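Local coordinates for protein putative dehydratase (Mesorhizobium loti, PDB 2POZ) that is of unknown function but probably acts as a lyase, being a member of the mandelate racemase/muconate lactonizing enzyme family of the enolase superfamily, at residues A[77-82]-A[87-92]; A[187-192]-A[220-225]; A[213-218]-A[243-248]. All coordinates share one frame; numbering follows the deposited sequence.

In the fold
From the N terminus, contact 1 comes first: it closes the short loop between helices 68-78 and 87-108 of the N-terminal domain. The chain then enters the barrel domain, where contact 2 pairs helix 179-196 with the end of helix 212-222, and contact 3 pairs helix 212-222 with helix 239-248. These two cross along the chain, since 213-218 falls between 187-192 and 220-225, and 243-248 comes after both. Helix 212-222 serves both, so three successive outer helices are joined side by side. Contacts 2 and 3 touch, with centres 16 Å apart, whereas contact 1 stays about 25 Å from contact 2 and about 21 Å from contact 3 at the nearest atoms.

Contact 1 (A[77-82]-A[87-92]); sequences DHSFWA and AIIFAG
Ile89 and Phe90, on the first turn of helix 87-108, close over Ser79, Trp81 and Ala82 in a helix-loop-helix of the N-terminal capping domain of the enolase superfamily. Ile89 carries most of the contact. Its CB points at the loop and divides into two branches. CG1, anti to the backbone N (chi1 179°), reaches Ala82, 3.9 Å from Ala82 CA and 4.0 Å from Ala82 CB. The other branch, CG2, stops beside the backbone of the loop, 4.0 Å from Trp81 O. At the tip, CD1 turns at chi2 69° and comes down on OG and CB of Ser79, 4.0 Å from Ser79 OG. That hydroxyl is hydrogen-bonded to Met75 O, one turn back in helix 68-78, and also takes a weak bond from Ala82 N, with Ala82 N to Ser79 OG at 3.4 Å. It thus keeps the turn against the helix. Phe80, next in the chain, is the first residue past helix 68-78 to leave the helical conformation, with positive phi (79°). Its ring points to the other side, where it meets Arg258 and Tyr41 of the second subunit. Trp81 leads away from Ile89 into the same interface, where NE1 bonds to Tyr41 O of that subunit, so the loop is held between its own helix and a neighbouring chain. Met51 of helix 45-59 also packs on Ile89, and Tyr76 covers both Ala82 and Phe90. No hydrogen bond joins the two segments. Phe90 brings its ring to Ala82, in the middle of the loop, where CZ lies 4.1 Å from Ala82 CB, and Ala82 O approaches the ring obliquely, 3.3 Å from Phe90 CE1 and 3.2 Å from Phe90 CZ.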
loop_
_atom_site.group_PDB
_atom_site.type_symbol
_atom_site.label_atom_id
_atom_site.label_comp_id
_atom_site.label_asym_id
_atom_site.label_seq_id
_atom_site.Cartn_x
_atom_site.Cartn_y
_atom_site.Cartn_z
ATOM N N ASP A 77 31.107 7.933 -8.871
ATOM C CA ASP A 77 31.028 9.183 -8.117
ATOM C C ASP A 77 31.369 10.485 -8.820
ATOM O O ASP A 77 30.778 11.522 -8.518
ATOM C CB ASP A 77 31.917 9.101 -6.872
ATOM C CG ASP A 77 31.408 8.104 -5.856
ATOM O OD1 ASP A 77 30.291 7.581 -6.054
ATOM O OD2 ASP A 77 32.127 7.842 -4.862
ATOM N N HIS A 78 32.312 10.441 -9.752
ATOM C CA HIS A 78 32.765 11.666 -10.388
ATOM C C HIS A 78 32.492 11.905 -11.860
ATOM O O HIS A 78 32.910 12.919 -12.400
ATOM C CB HIS A 78 34.259 11.800 -10.095
ATOM C CG HIS A 78 34.564 11.775 -8.632
ATOM N ND1 HIS A 78 34.200 12.801 -7.788
ATOM C CD2 HIS A 78 35.101 10.812 -7.846
ATOM C CE1 HIS A 78 34.493 12.468 -6.544
ATOM N NE2 HIS A 78 35.040 11.268 -6.551
ATOM N N SER A 79 31.789 10.987 -12.506
ATOM C CA SER A 79 31.461 11.149 -13.924
ATOM C C SER A 79 30.244 12.054 -14.051
ATOM O O SER A 79 30.016 12.678 -15.095
ATOM C CB SER A 79 31.124 9.796 -14.540
ATOM O OG SER A 79 30.040 9.197 -13.846
ATOM N N PHE A 80 29.477 12.096 -12.961
ATOM C CA PHE A 80 28.227 12.848 -12.816
ATOM C C PHE A 80 27.042 12.133 -13.478
ATOM O O PHE A 80 25.989 11.954 -12.857
ATOM C CB PHE A 80 28.313 14.273 -13.387
ATOM C CG PHE A 80 27.144 15.151 -12.978
ATOM C CD1 PHE A 80 27.129 15.775 -11.728
ATOM C CD2 PHE A 80 26.024 15.284 -13.803
ATOM C CE1 PHE A 80 26.007 16.516 -11.299
ATOM C CE2 PHE A 80 24.898 16.020 -13.388
ATOM C CZ PHE A 80 24.894 16.637 -12.130
ATOM N N TRP A 81 27.215 11.708 -14.725
ATOM C CA TRP A 81 26.120 11.052 -15.444
ATOM C C TRP A 81 25.833 9.617 -15.036
ATOM O O TRP A 81 24.838 9.042 -15.465
ATOM C CB TRP A 81 26.373 11.144 -16.951
ATOM C CG TRP A 81 26.564 12.557 -17.338
ATOM C CD1 TRP A 81 27.734 13.160 -17.712
ATOM C CD2 TRP A 81 25.590 13.597 -17.241
ATOM N NE1 TRP A 81 27.548 14.515 -17.839
ATOM C CE2 TRP A 81 26.241 14.810 -17.557
ATOM C CE3 TRP A 81 24.229 13.622 -16.910
ATOM C CZ2 TRP A 81 25.576 16.040 -17.554
ATOM C CZ3 TRP A 81 23.567 14.845 -16.903
ATOM C CH2 TRP A 81 24.244 16.038 -17.224
ATOM N N ALA A 82 26.697 9.047 -14.199
ATOM C CA ALA A 82 26.514 7.684 -13.720
ATOM C C ALA A 82 25.345 7.566 -12.732
ATOM O O ALA A 82 24.696 6.523 -12.663
ATOM C CB ALA A 82 27.794 7.187 -13.058
ATOM N N ALA A 87 22.592 3.149 -20.354
ATOM C CA ALA A 87 23.403 2.191 -21.091
ATOM C C ALA A 87 24.766 2.694 -21.576
ATOM O O ALA A 87 25.738 1.949 -21.561
ATOM C CB ALA A 87 22.600 1.640 -22.283
ATOM N N ILE A 88 24.852 3.946 -22.000
ATOM C CA ILE A 88 26.126 4.432 -22.505
ATOM C C ILE A 88 27.184 4.594 -21.411
ATOM O O ILE A 88 28.285 4.056 -21.528
ATOM C CB ILE A 88 25.950 5.747 -23.269
ATOM C CG1 ILE A 88 24.994 5.532 -24.454
ATOM C CG2 ILE A 88 27.316 6.269 -23.716
ATOM C CD1 ILE A 88 25.376 4.373 -25.392
ATOM N N ILE A 89 26.860 5.323 -20.347
ATOM C CA ILE A 89 27.821 5.500 -19.265
ATOM C C ILE A 89 28.182 4.139 -18.662
ATOM O O ILE A 89 29.364 3.831 -18.456
ATOM C CB ILE A 89 27.269 6.442 -18.147
ATOM C CG1 ILE A 89 28.297 6.578 -17.019
ATOM C CG2 ILE A 89 25.971 5.886 -17.560
ATOM C CD1 ILE A 89 29.536 7.335 -17.401
ATOM N N PHE A 90 27.186 3.296 -18.410
ATOM C CA PHE A 90 27.495 2.016 -17.805
ATOM C C PHE A 90 28.150 0.985 -18.701
ATOM O O PHE A 90 28.850 0.107 -18.207
ATOM C CB PHE A 90 26.270 1.454 -17.080
ATOM C CG PHE A 90 26.025 2.127 -15.758
ATOM C CD1 PHE A 90 24.897 2.911 -15.548
ATOM C CD2 PHE A 90 27.001 2.083 -14.767
ATOM C CE1 PHE A 90 24.753 3.654 -14.362
ATOM C CE2 PHE A 90 26.866 2.820 -13.585
ATOM C CZ PHE A 90 25.739 3.607 -13.388
ATOM N N ALA A 91 27.949 1.101 -20.012
ATOM C CA ALA A 91 28.597 0.174 -20.934
ATOM C C ALA A 91 30.086 0.545 -20.944
ATOM O O ALA A 91 30.954 -0.320 -21.049
ATOM C CB ALA A 91 28.004 0.297 -22.336
ATOM N N GLY A 92 30.377 1.838 -20.817
ATOM C CA GLY A 92 31.762 2.283 -20.790
ATOM C C GLY A 92 32.423 1.775 -19.516
ATOM O O GLY A 92 33.510 1.187 -19.528
#

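Contact 2 (A[187-192]-A[220-225]); sequences RRVKAV and RKIGEL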
loop_
_atom_site.group_PDB
_atom_site.type_symbol
_atom_site.label_atom_id
_atom_site.label_comp_id
_atom_site.label_asym_id
_atom_site.label_seq_id
_atom_site.Cartn_x
_atom_site.Cartn_y
_atom_site.Cartn_z
ATOM N N ARG A 187 0.881 -16.272 -35.911
ATOM C CA ARG A 187 1.174 -17.347 -36.852
ATOM C C ARG A 187 2.668 -17.636 -36.896
ATOM O O ARG A 187 3.075 -18.778 -37.094
ATOM C CB ARG A 187 0.667 -16.991 -38.258
ATOM C CG ARG A 187 -0.852 -16.880 -38.345
ATOM C CD ARG A 187 -1.524 -18.211 -38.033
ATOM N NE ARG A 187 -2.964 -18.068 -37.818
ATOM C CZ ARG A 187 -3.782 -19.064 -37.491
ATOM N NH1 ARG A 187 -3.311 -20.296 -37.339
ATOM N NH2 ARG A 187 -5.073 -18.825 -37.300
ATOM N N ARG A 188 3.485 -16.601 -36.713
ATOM C CA ARG A 188 4.929 -16.785 -36.714
ATOM C C ARG A 188 5.334 -17.651 -35.521
ATOM O O ARG A 188 6.157 -18.560 -35.653
ATOM C CB ARG A 188 5.652 -15.437 -36.629
ATOM C CG ARG A 188 5.620 -14.595 -37.895
ATOM C CD ARG A 188 6.213 -13.220 -37.603
ATOM N NE ARG A 188 6.400 -12.404 -38.799
ATOM C CZ ARG A 188 6.543 -11.083 -38.780
ATOM N NH1 ARG A 188 6.509 -10.436 -37.620
ATOM N NH2 ARG A 188 6.741 -10.407 -39.913
ATOM N N VAL A 189 4.759 -17.365 -34.353
ATOM C CA VAL A 189 5.078 -18.140 -33.158
ATOM C C VAL A 189 4.608 -19.588 -33.346
ATOM O O VAL A 189 5.327 -20.536 -33.017
ATOM C CB VAL A 189 4.412 -17.528 -31.888
ATOM C CG1 VAL A 189 4.765 -18.354 -30.660
ATOM C CG2 VAL A 189 4.891 -16.092 -31.693
ATOM N N LYS A 190 3.409 -19.754 -33.893
ATOM C CA LYS A 190 2.857 -21.082 -34.127
ATOM C C LYS A 190 3.679 -21.856 -35.155
ATOM O O LYS A 190 3.866 -23.061 -35.014
ATOM C CB LYS A 190 1.400 -20.982 -34.590
ATOM C CG LYS A 190 0.733 -22.343 -34.825
ATOM C CD LYS A 190 -0.753 -22.188 -35.122
ATOM C CE LYS A 190 -1.455 -23.538 -35.187
ATOM N NZ LYS A 190 -0.993 -24.351 -36.349
ATOM N N ALA A 191 4.171 -21.170 -36.183
ATOM C CA ALA A 191 4.982 -21.824 -37.203
ATOM C C ALA A 191 6.279 -22.346 -36.581
ATOM O O ALA A 191 6.756 -23.423 -36.941
ATOM C CB ALA A 191 5.297 -20.856 -38.335
ATOM N N VAL A 192 6.847 -21.582 -35.649
ATOM C CA VAL A 192 8.076 -22.000 -34.982
ATOM C C VAL A 192 7.819 -23.239 -34.126
ATOM O O VAL A 192 8.616 -24.180 -34.134
ATOM C CB VAL A 192 8.659 -20.866 -34.090
ATOM C CG1 VAL A 192 9.813 -21.395 -33.246
ATOM C CG2 VAL A 192 9.159 -19.728 -34.966
ATOM N N ARG A 220 -1.689 -14.183 -23.961
ATOM C CA ARG A 220 -2.684 -15.198 -23.652
ATOM C C ARG A 220 -2.916 -16.069 -24.885
ATOM O O ARG A 220 -3.095 -17.277 -24.773
ATOM C CB ARG A 220 -3.996 -14.542 -23.213
ATOM C CG ARG A 220 -3.942 -13.983 -21.793
ATOM C CD ARG A 220 -5.231 -13.251 -21.429
ATOM N NE ARG A 220 -5.225 -12.835 -20.030
ATOM C CZ ARG A 220 -5.973 -11.854 -19.541
ATOM N NH1 ARG A 220 -6.791 -11.184 -20.345
ATOM N NH2 ARG A 220 -5.893 -11.531 -18.254
ATOM N N LYS A 221 -2.898 -15.453 -26.062
ATOM C CA LYS A 221 -3.115 -16.202 -27.291
ATOM C C LYS A 221 -2.026 -17.235 -27.533
ATOM O O LYS A 221 -2.330 -18.357 -27.934
ATOM C CB LYS A 221 -3.203 -15.255 -28.489
ATOM C CG LYS A 221 -3.739 -15.899 -29.765
ATOM C CD LYS A 221 -4.007 -14.843 -30.833
ATOM C CE LYS A 221 -4.541 -15.463 -32.124
ATOM N NZ LYS A 221 -5.819 -16.213 -31.911
ATOM N N ILE A 222 -0.766 -16.882 -27.276
ATOM C CA ILE A 222 0.323 -17.827 -27.514
ATOM C C ILE A 222 0.594 -18.781 -26.354
ATOM O O ILE A 222 1.403 -19.700 -26.482
ATOM C CB ILE A 222 1.658 -17.110 -27.862
ATOM C CG1 ILE A 222 2.136 -16.255 -26.679
ATOM C CG2 ILE A 222 1.471 -16.261 -29.111
ATOM C CD1 ILE A 222 3.559 -15.693 -26.844
ATOM N N GLY A 223 -0.086 -18.567 -25.230
ATOM C CA GLY A 223 0.115 -19.415 -24.068
ATOM C C GLY A 223 -0.045 -20.901 -24.335
ATOM O O GLY A 223 0.608 -21.729 -23.702
ATOM N N GLU A 224 -0.909 -21.233 -25.287
ATOM C CA GLU A 224 -1.181 -22.617 -25.651
ATOM C C GLU A 224 -0.061 -23.224 -26.497
ATOM O O GLU A 224 -0.062 -24.422 -26.772
ATOM C CB GLU A 224 -2.510 -22.694 -26.411
ATOM C CG GLU A 224 -3.737 -22.210 -25.611
ATOM C CD GLU A 224 -3.622 -20.763 -25.122
ATOM O OE1 GLU A 224 -3.268 -19.872 -25.930
ATOM O OE2 GLU A 224 -3.895 -20.512 -23.928
ATOM N N LEU A 225 0.896 -22.398 -26.907
ATOM C CA LEU A 225 2.009 -22.889 -27.713
ATOM C C LEU A 225 3.205 -23.325 -26.858
ATOM O O LEU A 225 4.269 -23.644 -27.386
ATOM C CB LEU A 225 2.428 -21.819 -28.727
ATOM C CG LEU A 225 1.295 -21.467 -29.701
ATOM C CD1 LEU A 225 1.715 -20.346 -30.629
ATOM C CD2 LEU A 225 0.914 -22.711 -30.499
#
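Leu225 sets one methyl, CD1, against Val189: it lies 3.6 Å from Val189 CG1 and 4.1 Å from Val189 CB. The same methyl leans on the next residue along the helix, 3.7 Å from Lys190 N and 4.0 Å from Lys190 CB. Val189 CG1 is also 4.2 Å from Ile222 CG2, the two side chains crossing at about a right angle. CG1 is placed there by a torsion that sets it anti to the backbone N (chi1 -180°). The side chains meet through carbon atoms alone, and no hydrogen bond spans the contact. It joins helix 179-196 to the C-terminal part of helix 212-222 and the residues that follow it, two neighbouring outer helices of the modified TIM barrel, (beta/alpha)7beta, with strand 201-205 running between them in the chain. Beneath, Val189 rests on Phe158 of strand 155-158 and on Pro160, while Ile222 reaches Leu251. Tyr186, one turn before Lys190, packs on both Ile222 and Leu225 and makes a cation-pi contact with Lys221. Past its CB, Lys190 runs away from the joint, and its amine forms a salt bridge with Asp194. Leu225 is held by its own backbone: N donates to Ile222 O at 2.8 Å, and O accepts from the side-chain NE of Arg193. Farther out, Arg187 forms a salt bridge with Glu183, a residue that Lys221 also touches.

Contact 3 (A[213-218]-A[243-248]); sequences DETIRF and KVISEQ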
loop_
_atom_site.group_PDB
_atom_site.type_symbol
_atom_site.label_atom_id
_atom_site.label_comp_id
_atom_site.label_asym_id
_atom_site.label_seq_id
_atom_site.Cartn_x
_atom_site.Cartn_y
_atom_site.Cartn_z
ATOM N N ASP A 213 -2.868 -3.545 -22.874
ATOM C CA ASP A 213 -4.011 -4.369 -23.248
ATOM C C ASP A 213 -3.711 -5.372 -24.376
ATOM O O ASP A 213 -3.945 -6.574 -24.220
ATOM C CB ASP A 213 -5.202 -3.466 -23.619
ATOM C CG ASP A 213 -4.870 -2.445 -24.719
ATOM O OD1 ASP A 213 -3.676 -2.163 -24.966
ATOM O OD2 ASP A 213 -5.821 -1.910 -25.332
ATOM N N GLU A 214 -3.176 -4.889 -25.493
ATOM C CA GLU A 214 -2.877 -5.768 -26.612
ATOM C C GLU A 214 -1.757 -6.756 -26.304
ATOM O O GLU A 214 -1.752 -7.871 -26.818
ATOM C CB GLU A 214 -2.533 -4.949 -27.858
ATOM C CG GLU A 214 -3.715 -4.206 -28.466
ATOM C CD GLU A 214 -4.906 -5.116 -28.751
ATOM O OE1 GLU A 214 -4.710 -6.235 -29.276
ATOM O OE2 GLU A 214 -6.048 -4.707 -28.452
ATOM N N THR A 215 -0.814 -6.361 -25.451
ATOM C CA THR A 215 0.280 -7.256 -25.097
ATOM C C THR A 215 -0.264 -8.434 -24.288
ATOM O O THR A 215 0.099 -9.586 -24.521
ATOM C CB THR A 215 1.365 -6.528 -24.284
ATOM O OG1 THR A 215 2.051 -5.602 -25.136
ATOM C CG2 THR A 215 2.358 -7.526 -23.707
ATOM N N ILE A 216 -1.140 -8.136 -23.337
ATOM C CA ILE A 216 -1.747 -9.176 -22.516
ATOM C C ILE A 216 -2.524 -10.111 -23.445
ATOM O O ILE A 216 -2.401 -11.330 -23.362
ATOM C CB ILE A 216 -2.705 -8.556 -21.478
ATOM C CG1 ILE A 216 -1.899 -7.821 -20.405
ATOM C CG2 ILE A 216 -3.579 -9.639 -20.847
ATOM C CD1 ILE A 216 -2.751 -7.022 -19.447
ATOM N N ARG A 217 -3.305 -9.526 -24.346
ATOM C CA ARG A 217 -4.083 -10.313 -25.292
ATOM C C ARG A 217 -3.183 -11.262 -26.089
ATOM O O ARG A 217 -3.487 -12.443 -26.220
ATOM C CB ARG A 217 -4.842 -9.387 -26.243
ATOM C CG ARG A 217 -5.563 -10.096 -27.387
ATOM C CD ARG A 217 -6.416 -9.106 -28.161
ATOM N NE ARG A 217 -7.721 -8.918 -27.534
ATOM C CZ ARG A 217 -8.356 -7.754 -27.426
ATOM N NH1 ARG A 217 -7.812 -6.637 -27.896
ATOM N NH2 ARG A 217 -9.549 -7.713 -26.852
ATOM N N PHE A 218 -2.068 -10.748 -26.603
ATOM C CA PHE A 218 -1.142 -11.565 -27.389
ATOM C C PHE A 218 -0.495 -12.694 -26.576
ATOM O O PHE A 218 -0.379 -13.818 -27.060
ATOM C CB PHE A 218 -0.046 -10.685 -28.004
ATOM C CG PHE A 218 0.911 -11.434 -28.894
ATOM C CD1 PHE A 218 0.502 -11.905 -30.140
ATOM C CD2 PHE A 218 2.219 -11.671 -28.491
ATOM C CE1 PHE A 218 1.392 -12.602 -30.969
ATOM C CE2 PHE A 218 3.115 -12.368 -29.314
ATOM C CZ PHE A 218 2.701 -12.831 -30.550
ATOM N N LYS A 243 4.296 -4.962 -13.938
ATOM C CA LYS A 243 3.622 -5.698 -12.873
ATOM C C LYS A 243 2.206 -6.101 -13.274
ATOM O O LYS A 243 1.786 -7.228 -13.028
ATOM C CB LYS A 243 3.575 -4.892 -11.570
ATOM C CG LYS A 243 2.907 -5.688 -10.445
ATOM C CD LYS A 243 3.421 -5.324 -9.068
ATOM C CE LYS A 243 2.897 -6.309 -8.027
ATOM N NZ LYS A 243 3.271 -7.725 -8.358
ATOM N N VAL A 244 1.471 -5.181 -13.888
ATOM C CA VAL A 244 0.111 -5.465 -14.327
ATOM C C VAL A 244 0.122 -6.647 -15.292
ATOM O O VAL A 244 -0.691 -7.574 -15.178
ATOM C CB VAL A 244 -0.508 -4.243 -15.039
ATOM C CG1 VAL A 244 -1.854 -4.616 -15.645
ATOM C CG2 VAL A 244 -0.675 -3.102 -14.045
ATOM N N ILE A 245 1.049 -6.613 -16.243
ATOM C CA ILE A 245 1.157 -7.684 -17.214
ATOM C C ILE A 245 1.451 -9.019 -16.528
ATOM O O ILE A 245 0.816 -10.018 -16.838
ATOM C CB ILE A 245 2.248 -7.360 -18.268
ATOM C CG1 ILE A 245 1.769 -6.198 -19.153
ATOM C CG2 ILE A 245 2.556 -8.596 -19.115
ATOM C CD1 ILE A 245 2.863 -5.583 -20.016
ATOM N N SER A 246 2.391 -9.037 -15.587
ATOM C CA SER A 246 2.725 -10.277 -14.892
ATOM C C SER A 246 1.520 -10.903 -14.182
ATOM O O SER A 246 1.417 -12.127 -14.082
ATOM C CB SER A 246 3.847 -10.045 -13.872
ATOM O OG SER A 246 3.419 -9.228 -12.795
ATOM N N GLU A 247 0.609 -10.068 -13.700
ATOM C CA GLU A 247 -0.579 -10.551 -12.999
ATOM C C GLU A 247 -1.688 -10.979 -13.954
ATOM O O GLU A 247 -2.648 -11.634 -13.549
ATOM C CB GLU A 247 -1.134 -9.453 -12.082
ATOM C CG GLU A 247 -0.120 -8.828 -11.143
ATOM C CD GLU A 247 -0.711 -7.693 -10.312
ATOM O OE1 GLU A 247 -1.365 -6.796 -10.894
ATOM O OE2 GLU A 247 -0.515 -7.694 -9.077
ATOM N N GLN A 248 -1.557 -10.617 -15.224
ATOM C CA GLN A 248 -2.599 -10.922 -16.197
ATOM C C GLN A 248 -2.284 -11.974 -17.249
ATOM O O GLN A 248 -3.175 -12.383 -17.987
ATOM C CB GLN A 248 -3.028 -9.629 -16.898
ATOM C CG GLN A 248 -3.730 -8.621 -16.000
ATOM C CD GLN A 248 -5.093 -9.108 -15.541
ATOM O OE1 GLN A 248 -5.847 -9.687 -16.324
ATOM N NE2 GLN A 248 -5.421 -8.866 -14.272
#
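Ile216 sets CG1 anti to its carbonyl carbon (chi1 -71°) and runs straight on to CD1, and Gln248 is bent about its CB-CG bond (chi2 -68°), so that the isoleucine tip meets the base of the glutamine while the amide turns off. Ile216 CD1 lies 3.7 Å from Gln248 CB and 3.9 Å from Gln248 CG. The second branch, Ile216 CG2, flanks the glutamine backbone, 4.0 Å from Gln248 O. These residues sit on helices 212-222 and 239-248, successive outer helices of the modified TIM barrel, (beta/alpha)7beta, separated in the chain by strand 227-231. The helix segments run roughly parallel, with a crossing angle of -29° and axes 10.0 Å apart. Lower on the isoleucine, Ile216 CG1 stands 4.2 Å from Ile245 CG1, and toward the barrel strands Thr215 CG2 meets Ile245 CD1 at the same separation. Ile245 continues inward to Ile253 of the next strand and to Pro233. Thr215 keeps its hydroxyl for Leu210 N and Thr211 O, leaving its methyl to face the partner helix. The amide oxygen of Gln248 makes a weak hydrogen bond with Arg220 NH2, linking this joint to the end of helix 212-222. On the far side of that helix, Arg217 NH1 forms a salt bridge with Glu214 OE2 at 2.7 Å, and Glu214 also pairs with Arg303 of the third subunit. In helix 239-248, Lys243 O accepts twice: from Glu247 N, and from Ser246 OG at 2.6 Å, tilted from the carbonyl plane.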